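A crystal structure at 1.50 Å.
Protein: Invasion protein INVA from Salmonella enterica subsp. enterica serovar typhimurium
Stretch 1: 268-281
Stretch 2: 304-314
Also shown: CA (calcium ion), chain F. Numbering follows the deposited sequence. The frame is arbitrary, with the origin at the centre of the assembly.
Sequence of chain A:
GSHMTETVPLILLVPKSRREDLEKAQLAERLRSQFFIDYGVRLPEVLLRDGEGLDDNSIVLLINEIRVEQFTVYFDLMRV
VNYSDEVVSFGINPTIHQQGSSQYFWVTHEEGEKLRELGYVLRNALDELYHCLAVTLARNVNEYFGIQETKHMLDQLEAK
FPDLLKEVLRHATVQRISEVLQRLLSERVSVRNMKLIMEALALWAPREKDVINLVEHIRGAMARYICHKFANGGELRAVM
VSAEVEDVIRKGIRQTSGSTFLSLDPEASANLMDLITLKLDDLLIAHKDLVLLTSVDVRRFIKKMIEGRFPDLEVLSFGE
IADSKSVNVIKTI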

# COMPACT_ATOMS: atom_id res chain seq x y z
N ALA A 268 3.92 -2.88 -27.54
CA ALA A 268 2.66 -3.53 -27.09
C ALA A 268 2.36 -3.22 -25.64
O ALA A 268 1.20 -2.92 -25.22
CB ALA A 268 2.71 -5.06 -27.33
N SER A 269 3.40 -3.28 -24.85
CA SER A 269 3.29 -2.97 -23.42
C SER A 269 2.97 -1.51 -23.26
O SER A 269 2.20 -1.14 -22.39
CB SER A 269 4.54 -3.33 -22.60
OG SER A 269 5.67 -2.66 -23.13
N ALA A 270 3.58 -0.67 -24.08
CA ALA A 270 3.38 0.79 -24.00
C ALA A 270 1.93 1.12 -24.33
O ALA A 270 1.29 1.96 -23.67
CB ALA A 270 4.31 1.56 -24.93
N ASN A 271 1.41 0.38 -25.29
CA ASN A 271 0.03 0.63 -25.81
C ASN A 271 -0.98 0.18 -24.75
O ASN A 271 -1.99 0.83 -24.48
CB ASN A 271 -0.23 0.02 -27.18
CG ASN A 271 0.44 0.82 -28.25
OD1 ASN A 271 0.75 2.00 -28.03
ND2 ASN A 271 0.68 0.22 -29.39
N LEU A 272 -0.65 -0.91 -24.09
CA LEU A 272 -1.51 -1.42 -23.00
C LEU A 272 -1.52 -0.46 -21.79
O LEU A 272 -2.54 -0.23 -21.14
CB LEU A 272 -1.10 -2.85 -22.60
CG LEU A 272 -1.97 -3.42 -21.50
CD1 LEU A 272 -3.42 -3.44 -22.00
CD2 LEU A 272 -1.47 -4.82 -21.09
N MET A 273 -0.35 0.07 -21.49
CA MET A 273 -0.23 1.07 -20.42
C MET A 273 -1.01 2.35 -20.75
O MET A 273 -1.62 2.96 -19.87
CB MET A 273 1.21 1.41 -20.07
CG MET A 273 1.87 0.36 -19.21
SD MET A 273 1.01 0.10 -17.65
CE MET A 273 1.20 1.71 -16.88
N ASP A 274 -1.01 2.73 -22.00
CA ASP A 274 -1.75 3.94 -22.45
C ASP A 274 -3.26 3.70 -22.23
O ASP A 274 -4.02 4.61 -21.85
CB ASP A 274 -1.40 4.36 -23.88
CG ASP A 274 -0.00 4.98 -23.96
OD1 ASP A 274 0.51 5.44 -22.91
OD2 ASP A 274 0.59 5.02 -25.07
N LEU A 275 -3.68 2.46 -22.48
CA LEU A 275 -5.11 2.09 -22.31
C LEU A 275 -5.50 2.13 -20.81
O LEU A 275 -6.55 2.61 -20.42
CB LEU A 275 -5.41 0.70 -22.90
CG LEU A 275 -6.79 0.16 -22.55
CD1 LEU A 275 -7.89 0.99 -23.23
CD2 LEU A 275 -6.88 -1.32 -22.98
N ILE A 276 -4.63 1.59 -19.96
CA ILE A 276 -4.88 1.53 -18.52
C ILE A 276 -4.94 2.99 -18.02
O ILE A 276 -5.86 3.41 -17.30
CB ILE A 276 -3.83 0.65 -17.76
CG1 ILE A 276 -3.92 -0.84 -18.17
CG2 ILE A 276 -3.95 0.84 -16.24
CD1 ILE A 276 -2.68 -1.59 -17.74
N THR A 277 -4.01 3.78 -18.52
CA THR A 277 -3.94 5.20 -18.13
C THR A 277 -5.22 5.93 -18.46
O THR A 277 -5.80 6.68 -17.66
CB THR A 277 -2.75 5.93 -18.81
OG1 THR A 277 -1.51 5.34 -18.39
CG2 THR A 277 -2.74 7.41 -18.44
N LEU A 278 -5.72 5.68 -19.67
CA LEU A 278 -6.95 6.31 -20.15
C LEU A 278 -8.18 5.98 -19.32
O LEU A 278 -9.03 6.84 -19.04
CB LEU A 278 -7.18 5.89 -21.60
CG LEU A 278 -8.43 6.39 -22.27
CD1 LEU A 278 -8.41 7.91 -22.33
CD2 LEU A 278 -8.53 5.75 -23.71
N LYS A 279 -8.25 4.73 -18.88
CA LYS A 279 -9.40 4.24 -18.13
C LYS A 279 -9.36 4.76 -16.71
O LYS A 279 -10.39 4.89 -16.04
CB LYS A 279 -9.48 2.70 -18.15
CG LYS A 279 -9.64 2.19 -19.52
CD LYS A 279 -10.95 2.59 -20.12
CE LYS A 279 -11.36 1.58 -21.16
NZ LYS A 279 -12.49 0.75 -20.65
N LEU A 280 -8.17 5.06 -16.25
CA LEU A 280 -7.99 5.54 -14.87
C LEU A 280 -8.17 7.05 -14.80
O LEU A 280 -8.42 7.60 -13.72
CB LEU A 280 -6.64 5.16 -14.25
CG LEU A 280 -6.38 3.67 -13.99
CD1 LEU A 280 -4.90 3.44 -13.64
CD2 LEU A 280 -7.28 3.09 -12.88
N ASP A 281 -8.08 7.70 -15.93
CA ASP A 281 -7.87 9.18 -15.99
C ASP A 281 -8.97 10.02 -15.32
O ASP A 281 -8.71 11.09 -14.77
CB ASP A 281 -7.65 9.66 -17.45
CG ASP A 281 -7.43 11.16 -17.56
OD1 ASP A 281 -6.42 11.67 -17.03
OD2 ASP A 281 -8.26 11.83 -18.20
CA CA F . 3.07 6.02 -25.90
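Stretch 2 304-314: KMIEGRFPDLE

Stretch 1 is a run of helix that begins earlier in the chain. Stretch 2 enters in a helix that begins earlier in the chain, keeps helical phi/psi through Arg309, and then opens into a type I beta turn from Phe310 to Leu313. It runs along the helix in the same general sense: its early residues meet the early part of stretch 1 and its later residues meet Leu280. The CA atoms of Met273 and Ile306 are 7.1 Å apart, and those of Thr277 and Arg309 are 8.6 Å apart.

The fit is mainly apolar, and no direct hydrogen bond crosses it. Met305 lies over the early residues of stretch 1. Its SD is 3.8 Å from Leu272 CD2, its CE is 4.1 Å from Ser269 CB, and its CG is 3.6 Å from Met273 SD. Met273 is the main bump on the helix side. Its chi angles are all m, and its tip enters a hollow lined by Met305, Ile306, Arg309 and Phe310. Met273 CE lies 4.0 Å from Ile306 CA, 3.9 Å from Arg309 CB and 4.1 Å from Phe310 CE2. Ile276 CD1 packs against Ile306 CG2 at 3.8 Å.

Phe310 points toward the helix and its ring is the bump from the other side. Leu280 CD1 covers one face, 3.8 Å from the ring centroid and nearly on the normal, a CH-pi contact. Thr277 OG1 meets the ring edge, 3.6 Å from Phe310 CZ. Leu280 CD1 also reaches Leu313 CD2 at 3.9 Å.

Thr277 OG1 donates to Met273 O (2.8 Å) within the helix and lies over one face of the Arg309 guanidinium. A water links the stretches here: it accepts from Arg309 NH1 (2.9 Å) and donates to Asp274 OD1 (3.1 Å) and Thr277 OG1 (3.2 Å). Asp274 OD2 binds the calcium ion CA at 2.8 Å.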

# COMPACT_ATOMS: atom_id res chain seq x y z
N LYS A 304 3.21 -5.69 -11.62
CA LYS A 304 4.55 -5.34 -12.13
C LYS A 304 4.49 -4.38 -13.29
O LYS A 304 5.30 -3.45 -13.42
CB LYS A 304 5.37 -6.59 -12.51
CG LYS A 304 6.86 -6.32 -12.82
CD LYS A 304 7.68 -7.62 -12.83
CE LYS A 304 9.17 -7.36 -12.59
NZ LYS A 304 9.99 -7.51 -13.83
N MET A 305 3.47 -4.56 -14.13
CA MET A 305 3.33 -3.73 -15.30
C MET A 305 2.97 -2.27 -14.97
O MET A 305 3.55 -1.34 -15.53
CB MET A 305 2.32 -4.37 -16.27
CG MET A 305 1.68 -3.41 -17.15
SD MET A 305 1.37 -4.27 -18.69
CE MET A 305 3.06 -4.71 -19.07
N ILE A 306 2.09 -2.09 -14.01
CA ILE A 306 1.51 -0.74 -13.77
C ILE A 306 2.21 0.07 -12.71
O ILE A 306 1.98 1.28 -12.59
CB ILE A 306 0.00 -0.79 -13.37
CG1 ILE A 306 -0.17 -1.36 -11.97
CG2 ILE A 306 -0.82 -1.48 -14.44
CD1 ILE A 306 -1.60 -1.23 -11.39
N GLU A 307 3.11 -0.57 -12.00
CA GLU A 307 3.64 0.04 -10.74
C GLU A 307 4.62 1.17 -10.96
O GLU A 307 4.83 1.98 -10.09
CB GLU A 307 4.28 -0.98 -9.80
CG GLU A 307 5.53 -1.56 -10.31
CD GLU A 307 6.10 -2.61 -9.37
OE1 GLU A 307 5.46 -2.87 -8.34
OE2 GLU A 307 7.18 -3.18 -9.67
N GLY A 308 5.12 1.24 -12.17
CA GLY A 308 6.01 2.31 -12.57
C GLY A 308 5.29 3.65 -12.61
O GLY A 308 5.75 4.65 -12.05
N ARG A 309 4.15 3.61 -13.27
CA ARG A 309 3.31 4.79 -13.46
C ARG A 309 2.35 5.06 -12.35
O ARG A 309 2.11 6.22 -12.01
CB ARG A 309 2.51 4.77 -14.77
CG ARG A 309 1.89 6.13 -15.05
CD ARG A 309 1.48 6.39 -16.53
NE ARG A 309 0.92 7.74 -16.68
CZ ARG A 309 0.68 8.34 -17.84
NH1 ARG A 309 0.92 7.72 -18.98
NH2 ARG A 309 0.19 9.57 -17.86
N PHE A 310 1.87 3.97 -11.78
CA PHE A 310 0.80 3.94 -10.75
C PHE A 310 1.21 3.19 -9.50
O PHE A 310 0.64 2.16 -9.21
CB PHE A 310 -0.47 3.35 -11.32
CG PHE A 310 -0.96 4.08 -12.51
CD1 PHE A 310 -1.36 5.41 -12.40
CD2 PHE A 310 -0.94 3.51 -13.77
CE1 PHE A 310 -1.74 6.15 -13.52
CE2 PHE A 310 -1.35 4.25 -14.89
CZ PHE A 310 -1.75 5.58 -14.77
N PRO A 311 2.19 3.73 -8.76
CA PRO A 311 2.82 2.98 -7.69
C PRO A 311 1.91 2.70 -6.48
O PRO A 311 2.18 1.79 -5.71
CB PRO A 311 4.01 3.86 -7.29
CG PRO A 311 3.66 5.24 -7.76
CD PRO A 311 2.86 5.00 -9.03
N ASP A 312 0.85 3.47 -6.39
CA ASP A 312 -0.02 3.42 -5.21
C ASP A 312 -1.28 2.66 -5.46
O ASP A 312 -2.13 2.58 -4.58
CB ASP A 312 -0.35 4.86 -4.77
CG ASP A 312 0.90 5.62 -4.34
OD1 ASP A 312 1.87 5.00 -3.85
OD2 ASP A 312 0.92 6.85 -4.51
N LEU A 313 -1.36 2.04 -6.62
CA LEU A 313 -2.57 1.23 -6.97
C LEU A 313 -2.32 -0.25 -6.77
O LEU A 313 -1.69 -0.90 -7.60
CB LEU A 313 -3.03 1.51 -8.42
CG LEU A 313 -4.30 0.85 -8.92
CD1 LEU A 313 -5.48 1.08 -7.96
CD2 LEU A 313 -4.61 1.41 -10.31
N GLU A 314 -2.81 -0.78 -5.67
CA GLU A 314 -2.59 -2.24 -5.41
C GLU A 314 -3.60 -3.07 -6.24
O GLU A 314 -4.63 -2.61 -6.74
CB GLU A 314 -2.62 -2.59 -3.96
CG GLU A 314 -1.67 -1.78 -3.08
CD GLU A 314 -0.21 -1.69 -3.51
OE1 GLU A 314 0.29 -2.60 -4.23
OE2 GLU A 314 0.48 -0.71 -3.10
O HOH W 1 1.28 4.97 -19.91